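PDB 3JQ0: SusD superfamily protein from Bacteroides vulgatus ATCC 8482, which probably binds nutrients, most likely glycans, at the outer membrane as a member of the SusD family. Local coordinates for residues A[259-264]-A[340-345]; A[436-441]-A[449-454]. All blocks are in the same frame, centred on the assembly; numbering follows the deposited sequence. Where two conformers were deposited one is given.

Contact 1. Residues A[259-264]-A[340-345]; sequences GYYRMR and YKFQGT
An aromatic cluster between two non-strand parts of the SusD-like fold holds this contact: Tyr-261, just before the short helix 262-265, meets Phe-342 in the loop that follows strand 332-339. The two rings form an offset edge-to-face pair, the edge of Phe-342 turned to the face of Tyr-261, with centroids 5.6 Å apart and planes at 89°. The long axes of the side chains also cross nearly at right angles. Tyr-261 reaches over because its CG stands anti to the backbone N (chi1 -180°), which directs the phenol toward the loop. Its far end does the touching: Tyr-261 CZ lies 3.6 Å from CB of Phe-342, and Tyr-261 CE1 is 3.8 Å from CD2 of Phe-342. Tyr-261 OH sits in the plane of the Phe-342 ring, at its edge, 3.6 Å from CD2 of Phe-342.

A water forms a clear polar link between the two residues. It lies in the plane of the tyrosine ring, 2.5 Å from Tyr-261 OH, and donates to the carbonyl O of Phe-342 at 2.7 Å. Tyrosine therefore suits the site on two counts, a ring to stack and a hydroxyl to hold the water, while Phe-342 supplies a purely apolar edge. Were Tyr-261 cut back to an alanine, a gap would probably open beside the Phe-342 ring and the bridging water would be left without its phenolic partner.

Trp-257 and Phe-355 also pack on Tyr-261, and Phe-233 meets Phe-342, extending the cluster. Buried as it is, the phenol joins apolar packing to a water-mediated link, so the loop is tied at both its phenylalanine ring and its backbone carbonyl.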
ATOM      1  N   GLY A 259       1.647 -11.975 -10.666  1.00  7.33           N
ATOM      2  CA  GLY A 259       0.509 -12.856 -10.852  1.00  7.63           C
ATOM      3  C   GLY A 259      -0.383 -13.011  -9.638  1.00  7.24           C
ATOM      4  O   GLY A 259      -1.465 -13.580  -9.796  1.00  7.26           O
ATOM      5  N   TYR A 260       0.057 -12.556  -8.469  1.00  6.78           N
ATOM      6  CA  TYR A 260      -0.670 -12.764  -7.235  0.54  6.99           C
ATOM      7  C   TYR A 260      -1.871 -11.845  -7.065  1.00  7.36           C
ATOM      8  O   TYR A 260      -2.657 -12.058  -6.153  1.00  8.87           O
ATOM      9  CB  TYR A 260       0.275 -12.727  -6.013  0.54  7.61           C
ATOM     10  CG  TYR A 260       1.245 -13.896  -6.007  0.54  7.45           C
ATOM     11  CD1 TYR A 260       0.818 -15.176  -5.642  0.54  9.76           C
ATOM     12  CD2 TYR A 260       2.549 -13.754  -6.409  0.54  8.91           C
ATOM     13  CE1 TYR A 260       1.706 -16.282  -5.668  0.54 10.40           C
ATOM     14  CE2 TYR A 260       3.444 -14.849  -6.426  0.54 10.71           C
ATOM     15  CZ  TYR A 260       2.998 -16.107  -6.088  0.54 11.49           C
ATOM     16  OH  TYR A 260       3.845 -17.190  -6.109  0.54 13.81           O
ATOM     17  N   TYR A 261      -2.002 -10.810  -7.885  1.00  7.01           N
ATOM     18  CA  TYR A 261      -3.250 -10.001  -7.896  1.00  7.20           C
ATOM     19  C   TYR A 261      -4.353 -10.836  -8.540  1.00  7.10           C
ATOM     20  O   TYR A 261      -5.368 -11.170  -7.929  1.00  7.16           O
ATOM     21  CB  TYR A 261      -3.019  -8.658  -8.569  1.00  7.10           C
ATOM     22  CG  TYR A 261      -4.236  -7.784  -8.606  1.00  7.35           C
ATOM     23  CD1 TYR A 261      -4.603  -7.065  -7.468  1.00  8.99           C
ATOM     24  CD2 TYR A 261      -5.026  -7.680  -9.715  1.00  8.36           C
ATOM     25  CE1 TYR A 261      -5.686  -6.225  -7.433  1.00 10.39           C
ATOM     26  CE2 TYR A 261      -6.160  -6.845  -9.687  1.00  9.53           C
ATOM     27  CZ  TYR A 261      -6.457  -6.101  -8.518  1.00 11.10           C
ATOM     28  OH  TYR A 261      -7.534  -5.232  -8.477  1.00 14.05           O
ATOM     29  N   ARG A 262      -4.103 -11.235  -9.784  1.00  6.82           N
ATOM     30  CA  ARG A 262      -5.005 -12.118 -10.519  1.00  6.69           C
ATOM     31  C   ARG A 262      -5.323 -13.381  -9.719  1.00  6.96           C
ATOM     32  O   ARG A 262      -6.472 -13.823  -9.676  1.00  7.34           O
ATOM     33  CB  ARG A 262      -4.311 -12.515 -11.825  1.00  7.08           C
ATOM     34  CG  ARG A 262      -5.036 -13.539 -12.659  1.00  7.40           C
ATOM     35  CD  ARG A 262      -4.447 -13.711 -14.033  1.00  9.24           C
ATOM     36  NE  ARG A 262      -3.016 -13.950 -13.986  1.00  9.08           N
ATOM     37  CZ  ARG A 262      -2.430 -15.127 -13.864  1.00 10.00           C
ATOM     38  NH1 ARG A 262      -3.148 -16.238 -13.838  1.00 12.17           N
ATOM     39  NH2 ARG A 262      -1.107 -15.219 -13.797  1.00 11.77           N
HETATM   40  N   MSE A 263      -4.293 -13.970  -9.106  1.00  6.83           N
HETATM   41  CA  MSE A 263      -4.448 -15.290  -8.489  1.00  7.05           C
HETATM   42  C   MSE A 263      -4.814 -15.252  -6.998  1.00  7.23           C
HETATM   43  O   MSE A 263      -4.945 -16.331  -6.395  1.00  7.94           O
HETATM   44  CB  MSE A 263      -3.206 -16.144  -8.714  1.00  7.66           C
HETATM   45  CG  MSE A 263      -2.999 -16.520 -10.176  1.00  8.63           C
HETATM   46 SE   MSE A 263      -4.376 -17.685 -10.872  1.00 11.85          SE
HETATM   47  CE  MSE A 263      -3.934 -19.293  -9.870  1.00 18.92           C
ATOM     48  N   ARG A 264      -5.045 -14.070  -6.434  1.00  6.41           N
ATOM     49  CA  ARG A 264      -5.548 -13.976  -5.064  1.00  6.84           C
ATOM     50  C   ARG A 264      -6.809 -13.141  -4.889  1.00  6.44           C
ATOM     51  O   ARG A 264      -7.478 -13.327  -3.872  1.00  6.88           O
ATOM     52  CB  ARG A 264      -4.439 -13.518  -4.091  1.00  6.80           C
ATOM     53  CG  ARG A 264      -3.225 -14.423  -4.042  1.00  7.89           C
ATOM     54  CD  ARG A 264      -3.470 -15.667  -3.268  1.00  9.24           C
ATOM     55  NE  ARG A 264      -2.347 -16.603  -3.282  1.00  9.43           N
ATOM     56  CZ  ARG A 264      -2.218 -17.649  -4.073  1.00 11.50           C
ATOM     57  NH1 ARG A 264      -3.041 -17.908  -5.057  1.00 12.79           N
ATOM     58  NH2 ARG A 264      -1.204 -18.497  -3.843  1.00 13.99           N
ATOM     59  N   TYR A 340     -11.952  -4.493  -7.796  1.00  6.27           N
ATOM     60  CA  TYR A 340     -12.217  -3.804  -9.072  1.00  6.06           C
ATOM     61  C   TYR A 340     -11.251  -2.652  -9.370  1.00  6.01           C
ATOM     62  O   TYR A 340     -11.288  -2.151 -10.470  1.00  6.56           O
ATOM     63  CB  TYR A 340     -13.679  -3.304  -9.089  1.00  6.72           C
ATOM     64  CG  TYR A 340     -14.367  -3.357 -10.439  1.00  6.61           C
ATOM     65  CD1 TYR A 340     -14.538  -4.553 -11.111  1.00  6.75           C
ATOM     66  CD2 TYR A 340     -14.940  -2.208 -10.962  1.00  7.30           C
ATOM     67  CE1 TYR A 340     -15.222  -4.583 -12.315  1.00  7.00           C
ATOM     68  CE2 TYR A 340     -15.643  -2.251 -12.149  1.00  8.06           C
ATOM     69  CZ  TYR A 340     -15.781  -3.434 -12.801  1.00  7.70           C
ATOM     70  OH  TYR A 340     -16.507  -3.475 -14.001  1.00  9.73           O
ATOM     71  N   LYS A 341     -10.363  -2.281  -8.447  1.00  5.82           N
ATOM     72  CA  LYS A 341      -9.562  -1.076  -8.664  1.00  6.39           C
ATOM     73  C   LYS A 341      -8.622  -1.154  -9.851  1.00  5.79           C
ATOM     74  O   LYS A 341      -8.423  -0.199 -10.558  1.00  6.64           O
ATOM     75  CB  LYS A 341      -8.752  -0.775  -7.399  1.00  6.46           C
ATOM     76  CG  LYS A 341      -7.783   0.406  -7.556  1.00  6.80           C
ATOM     77  CD  LYS A 341      -7.147   0.802  -6.216  1.00  6.46           C
ATOM     78  CE  LYS A 341      -8.056   1.717  -5.392  1.00  6.94           C
ATOM     79  NZ  LYS A 341      -7.468   2.014  -4.045  1.00  6.18           N
ATOM     80  N   PHE A 342      -7.935  -2.299  -9.983  1.00  6.08           N
ATOM     81  CA  PHE A 342      -6.946  -2.505 -11.038  1.00  5.91           C
ATOM     82  C   PHE A 342      -7.600  -3.290 -12.167  1.00  6.91           C
ATOM     83  O   PHE A 342      -7.949  -4.463 -12.030  1.00  8.39           O
ATOM     84  CB  PHE A 342      -5.680  -3.145 -10.483  1.00  6.82           C
ATOM     85  CG  PHE A 342      -5.007  -2.278  -9.432  1.00  6.52           C
ATOM     86  CD1 PHE A 342      -4.244  -1.197  -9.794  1.00  7.67           C
ATOM     87  CD2 PHE A 342      -5.167  -2.524  -8.073  1.00  7.48           C
ATOM     88  CE1 PHE A 342      -3.624  -0.400  -8.864  1.00  8.13           C
ATOM     89  CE2 PHE A 342      -4.548  -1.714  -7.139  1.00  7.27           C
ATOM     90  CZ  PHE A 342      -3.779  -0.657  -7.541  1.00  7.12           C
ATOM     91  N   GLN A 343      -7.808  -2.615 -13.286  1.00  6.61           N
ATOM     92  CA  GLN A 343      -8.523  -3.152 -14.417  1.00  7.61           C
ATOM     93  C   GLN A 343      -7.652  -3.720 -15.506  1.00  7.66           C
ATOM     94  O   GLN A 343      -8.145  -4.399 -16.428  1.00  9.47           O
ATOM     95  CB  GLN A 343      -9.457  -2.092 -14.996  1.00  7.62           C
ATOM     96  CG  GLN A 343     -10.616  -1.715 -14.101  1.00  7.63           C
ATOM     97  CD  GLN A 343     -11.712  -2.768 -14.118  1.00  8.46           C
ATOM     98  OE1 GLN A 343     -12.127  -3.267 -15.179  1.00  9.42           O
ATOM     99  NE2 GLN A 343     -12.213  -3.084 -12.941  1.00  9.09           N
ATOM    100  N   GLY A 344      -6.352  -3.481 -15.448  1.00  7.43           N
ATOM    101  CA  GLY A 344      -5.466  -4.048 -16.452  1.00  7.71           C
ATOM    102  C   GLY A 344      -5.828  -3.596 -17.871  1.00  7.79           C
ATOM    103  O   GLY A 344      -6.241  -2.456 -18.111  1.00  9.21           O
ATOM    104  N   THR A 345      -5.570  -4.490 -18.811  1.00  8.23           N
ATOM    105  CA  THR A 345      -5.725  -4.210 -20.223  1.00  8.33           C
ATOM    106  C   THR A 345      -6.147  -5.464 -20.933  1.00  9.01           C
ATOM    107  O   THR A 345      -5.933  -6.570 -20.466  1.00  8.64           O
ATOM    108  CB  THR A 345      -4.395  -3.630 -20.802  1.00  9.61           C
ATOM    109  OG1 THR A 345      -4.638  -3.067 -22.077  1.00 11.79           O
ATOM    110  CG2 THR A 345      -3.300  -4.675 -20.868  1.00 10.97           C
TER
HETATM  111  O   HOH W   1      -9.480  -5.321 -10.011  1.00 12.54           O

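Contact 2. Residues A[436-441]-A[449-454]; sequences KERLRE and WYDIRL
Arg-438 and Asp-451 join two consecutive helices, 430-441 and 448-455, which form a helical hairpin in the SusD-family fold. These two residues carry the contact between 436-441 and 449-454, and their salt bridge is its one direct side-chain link.

The charged interaction uses the inner nitrogen of the arginine. Arg-438 NE donates to Asp-451 OD1 at 2.8 Å, with an N-H...O angle of 153°. A single N-H is used, not a pair: the guanidinium and carboxylate planes stand 70° apart, NE comes to OD1 from above the carboxylate plane, and OD1 in turn lies somewhat tilted from the guanidinium plane. A bend in the arginine chain (chi3 67°) turns the guanidinium so that its NE edge faces the acid. The terminal nitrogen NH1 forms a second salt bridge, to Asp-366, so the buried arginine lies between two acids, an environment likely to stabilise its positive charge. A long side chain with several N-H groups suits such a position, and the aspartate answers with two oxygens, OD1 taking the arginine N-H and a water, OD2 lying near another water.

Van der Waals contact adds a little. Arg-438 CB packs against OD2 of Asp-451 at 3.4 Å, and the arginine also rests on Leu-369 and Gln-370 of helix 364-377.

Solvent completes the polar network. One water lies 2.8 Å from Asp-451 OD2 and within weak bonding distance of Arg-438 O. A second water closes a ring beside the salt bridge, accepting from Arg-438 NH2 at 3.1 Å while donating to Asp-451 OD1 at 2.8 Å.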
ATOM      1  N   LYS A 436     -10.708   6.895   8.096  1.00  6.29           N
ATOM      2  CA  LYS A 436     -11.814   6.602   7.179  1.00  6.52           C
ATOM      3  C   LYS A 436     -11.435   7.005   5.780  1.00  5.84           C
ATOM      4  O   LYS A 436     -11.694   6.291   4.811  1.00  6.23           O
ATOM      5  CB  LYS A 436     -13.054   7.332   7.684  1.00  6.42           C
ATOM      6  CG  LYS A 436     -14.250   7.307   6.709  1.00  7.34           C
ATOM      7  CD  LYS A 436     -15.530   7.875   7.316  1.00  6.87           C
ATOM      8  CE  LYS A 436     -15.484   9.369   7.555  1.00  6.89           C
ATOM      9  NZ  LYS A 436     -16.721   9.849   8.262  1.00  7.08           N
ATOM     10  N   GLU A 437     -10.826   8.183   5.647  1.00  6.46           N
ATOM     11  CA  GLU A 437     -10.462   8.696   4.328  1.00  6.63           C
ATOM     12  C   GLU A 437      -9.438   7.767   3.676  1.00  6.11           C
ATOM     13  O   GLU A 437      -9.547   7.462   2.476  1.00  6.55           O
ATOM     14  CB  GLU A 437      -9.969  10.123   4.392  1.00  6.51           C
ATOM     15  CG  GLU A 437     -10.053  10.824   3.046  1.00  6.52           C
ATOM     16  CD  GLU A 437     -11.479  11.012   2.572  1.00  7.07           C
ATOM     17  OE1 GLU A 437     -12.385  11.185   3.440  1.00  7.24           O
ATOM     18  OE2 GLU A 437     -11.713  10.957   1.348  1.00  7.37           O
ATOM     19  N   ARG A 438      -8.439   7.334   4.427  1.00  6.20           N
ATOM     20  CA  ARG A 438      -7.435   6.446   3.906  1.00  5.84           C
ATOM     21  C   ARG A 438      -8.004   5.089   3.538  1.00  5.96           C
ATOM     22  O   ARG A 438      -7.584   4.468   2.551  1.00  6.65           O
ATOM     23  CB  ARG A 438      -6.245   6.284   4.875  1.00  6.38           C
ATOM     24  CG  ARG A 438      -5.418   7.536   5.011  1.00  6.98           C
ATOM     25  CD  ARG A 438      -4.197   7.325   5.893  1.00  8.09           C
ATOM     26  NE  ARG A 438      -3.217   6.449   5.340  1.00  8.19           N
ATOM     27  CZ  ARG A 438      -2.342   6.763   4.417  1.00  7.15           C
ATOM     28  NH1 ARG A 438      -2.318   7.960   3.875  1.00  7.43           N
ATOM     29  NH2 ARG A 438      -1.444   5.850   4.031  1.00  9.12           N
ATOM     30  N   LEU A 439      -8.979   4.610   4.309  1.00  6.25           N
ATOM     31  CA  LEU A 439      -9.635   3.346   4.004  1.00  6.52           C
ATOM     32  C   LEU A 439     -10.308   3.436   2.617  1.00  5.82           C
ATOM     33  O   LEU A 439     -10.149   2.571   1.765  1.00  6.35           O
ATOM     34  CB  LEU A 439     -10.629   2.959   5.106  1.00  6.20           C
ATOM     35  CG  LEU A 439     -11.472   1.715   4.863  1.00  7.00           C
ATOM     36  CD1 LEU A 439     -10.684   0.481   4.517  1.00  8.87           C
ATOM     37  CD2 LEU A 439     -12.394   1.505   6.028  1.00  9.08           C
ATOM     38  N   ARG A 440     -11.079   4.503   2.435  1.00  5.75           N
ATOM     39  CA  ARG A 440     -11.770   4.730   1.179  1.00  5.77           C
ATOM     40  C   ARG A 440     -10.809   4.917   0.021  1.00  6.03           C
ATOM     41  O   ARG A 440     -11.124   4.518  -1.125  1.00  6.28           O
ATOM     42  CB  ARG A 440     -12.702   5.953   1.328  1.00  6.19           C
ATOM     43  CG  ARG A 440     -13.898   5.673   2.217  1.00  6.42           C
ATOM     44  CD  ARG A 440     -14.753   6.903   2.437  1.00  6.69           C
ATOM     45  NE  ARG A 440     -15.975   6.550   3.155  1.00  6.61           N
ATOM     46  CZ  ARG A 440     -16.788   7.407   3.761  1.00  6.66           C
ATOM     47  NH1 ARG A 440     -16.469   8.681   3.878  1.00  6.80           N
ATOM     48  NH2 ARG A 440     -17.906   6.938   4.289  1.00  7.32           N
ATOM     49  N   GLU A 441      -9.659   5.552   0.237  1.00  6.14           N
ATOM     50  CA  GLU A 441      -8.759   5.973  -0.809  1.00  5.74           C
ATOM     51  C   GLU A 441      -7.845   4.804  -1.259  1.00  6.26           C
ATOM     52  O   GLU A 441      -7.443   4.793  -2.430  1.00  6.17           O
ATOM     53  CB  GLU A 441      -7.915   7.144  -0.272  1.00  5.92           C
ATOM     54  CG  GLU A 441      -7.019   7.804  -1.288  1.00  6.10           C
ATOM     55  CD  GLU A 441      -7.717   8.514  -2.458  1.00  6.04           C
ATOM     56  OE1 GLU A 441      -8.885   8.920  -2.271  1.00  7.07           O
ATOM     57  OE2 GLU A 441      -7.029   8.711  -3.514  1.00  6.63           O
ATOM     58  N   TRP A 449      -3.651  -1.807   7.434  1.00  5.46           N
ATOM     59  CA  TRP A 449      -3.023  -2.355   8.622  1.00  6.37           C
ATOM     60  C   TRP A 449      -1.945  -1.445   9.188  1.00  5.96           C
ATOM     61  O   TRP A 449      -1.884  -1.191  10.395  1.00  6.39           O
ATOM     62  CB  TRP A 449      -2.518  -3.766   8.336  1.00  6.19           C
ATOM     63  CG  TRP A 449      -1.650  -4.351   9.425  1.00  6.62           C
ATOM     64  CD1 TRP A 449      -0.302  -4.481   9.385  1.00  6.38           C
ATOM     65  CD2 TRP A 449      -2.073  -4.908  10.691  1.00  6.13           C
ATOM     66  NE1 TRP A 449       0.170  -5.091  10.522  1.00  6.41           N
ATOM     67  CE2 TRP A 449      -0.887  -5.376  11.340  1.00  6.06           C
ATOM     68  CE3 TRP A 449      -3.296  -5.087  11.307  1.00  6.57           C
ATOM     69  CZ2 TRP A 449      -0.931  -5.961  12.582  1.00  7.32           C
ATOM     70  CZ3 TRP A 449      -3.347  -5.682  12.537  1.00  7.16           C
ATOM     71  CH2 TRP A 449      -2.151  -6.123  13.160  1.00  6.56           C
ATOM     72  N   TYR A 450      -1.110  -0.897   8.327  1.00  5.95           N
ATOM     73  CA  TYR A 450      -0.091   0.032   8.787  1.00  6.36           C
ATOM     74  C   TYR A 450      -0.736   1.286   9.380  1.00  6.88           C
ATOM     75  O   TYR A 450      -0.190   1.845  10.335  1.00  7.25           O
ATOM     76  CB  TYR A 450       0.870   0.356   7.655  1.00  6.92           C
ATOM     77  CG  TYR A 450       1.880  -0.699   7.301  1.00  7.10           C
ATOM     78  CD1 TYR A 450       2.449  -1.521   8.248  1.00  7.06           C
ATOM     79  CD2 TYR A 450       2.392  -0.800   6.013  1.00  6.75           C
ATOM     80  CE1 TYR A 450       3.480  -2.388   7.948  1.00  6.97           C
ATOM     81  CE2 TYR A 450       3.394  -1.676   5.709  1.00  6.79           C
ATOM     82  CZ  TYR A 450       4.000  -2.432   6.673  1.00  6.77           C
ATOM     83  OH  TYR A 450       5.072  -3.262   6.413  1.00  7.48           O
ATOM     84  N   ASP A 451      -1.867   1.750   8.841  1.00  6.46           N
ATOM     85  CA  ASP A 451      -2.552   2.931   9.403  1.00  6.93           C
ATOM     86  C   ASP A 451      -2.945   2.701  10.844  1.00  6.94           C
ATOM     87  O   ASP A 451      -2.726   3.540  11.727  1.00  7.88           O
ATOM     88  CB  ASP A 451      -3.842   3.227   8.607  1.00  7.50           C
ATOM     89  CG  ASP A 451      -3.670   3.730   7.190  1.00  8.28           C
ATOM     90  OD1 ASP A 451      -2.573   4.175   6.831  1.00  9.35           O
ATOM     91  OD2 ASP A 451      -4.721   3.711   6.468  1.00 10.33           O
ATOM     92  N   ILE A 452      -3.616   1.587  11.122  1.00  6.65           N
ATOM     93  CA  ILE A 452      -4.108   1.328  12.459  1.00  7.16           C
ATOM     94  C   ILE A 452      -2.967   1.015  13.409  1.00  6.49           C
ATOM     95  O   ILE A 452      -2.962   1.419  14.570  1.00  7.20           O
ATOM     96  CB  ILE A 452      -5.288   0.326  12.468  1.00  6.41           C
ATOM     97  CG1 ILE A 452      -4.874  -1.088  12.066  1.00  7.04           C
ATOM     98  CG2 ILE A 452      -6.429   0.877  11.614  1.00  7.50           C
ATOM     99  CD1 ILE A 452      -6.032  -2.085  12.011  1.00  7.30           C
ATOM    100  N   ARG A 453      -1.953   0.291  12.922  1.00  6.45           N
ATOM    101  CA  ARG A 453      -0.762   0.028  13.713  1.00  6.69           C
ATOM    102  C   ARG A 453      -0.064   1.325  14.129  1.00  7.16           C
ATOM    103  O   ARG A 453       0.364   1.457  15.291  1.00  7.14           O
ATOM    104  CB  ARG A 453       0.217  -0.828  12.922  1.00  6.50           C
ATOM    105  CG  ARG A 453      -0.145  -2.315  12.926  1.00  7.11           C
ATOM    106  CD  ARG A 453       0.395  -3.018  14.154  1.00  7.91           C
ATOM    107  NE  ARG A 453       1.855  -3.214  14.043  1.00  7.67           N
ATOM    108  CZ  ARG A 453       2.777  -2.825  14.902  1.00  8.14           C
ATOM    109  NH1 ARG A 453       2.459  -2.130  15.993  1.00  9.37           N
ATOM    110  NH2 ARG A 453       4.041  -3.118  14.649  1.00  9.24           N
ATOM    111  N   LEU A 454       0.045   2.285  13.219  1.00  7.12           N
ATOM    112  CA  LEU A 454       0.670   3.582  13.558  1.00  7.04           C
ATOM    113  C   LEU A 454      -0.023   4.220  14.748  1.00  7.20           C
ATOM    114  O   LEU A 454       0.635   4.653  15.704  1.00  7.25           O
ATOM    115  CB  LEU A 454       0.626   4.503  12.379  1.00  7.05           C
ATOM    116  CG  LEU A 454       1.006   5.949  12.665  1.00  7.77           C
ATOM    117  CD1 LEU A 454       2.489   6.120  13.134  1.00  7.99           C
ATOM    118  CD2 LEU A 454       0.761   6.781  11.420  1.00 10.33           C
TER
HETATM  119  O   HOH W   2      -6.147   2.462   4.422  1.00 11.19           O
HETATM  120  O   HOH W   3      -0.263   3.353   5.538  1.00 15.03           O

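Both contacts are buried, yet they differ in chemistry. Contact 1 lies farther from the centre of the chain and joins a loop to the start of a short helix through aromatic rings, whereas contact 2 joins two neighbouring helices through charge. In each, ordered water bridges polar atoms that do not all meet directly. Contact 1 spans 75 intervening residues and contact 2 only seven, so the first ties together distant parts of the chain and the second a local hairpin of helices. Their centres are 21 Å apart, but they touch: Lys-341 NZ of contact 1 probably hydrogen-bonds Glu-441 O of contact 2, and the same amine also engages Met-443 and Glu-445.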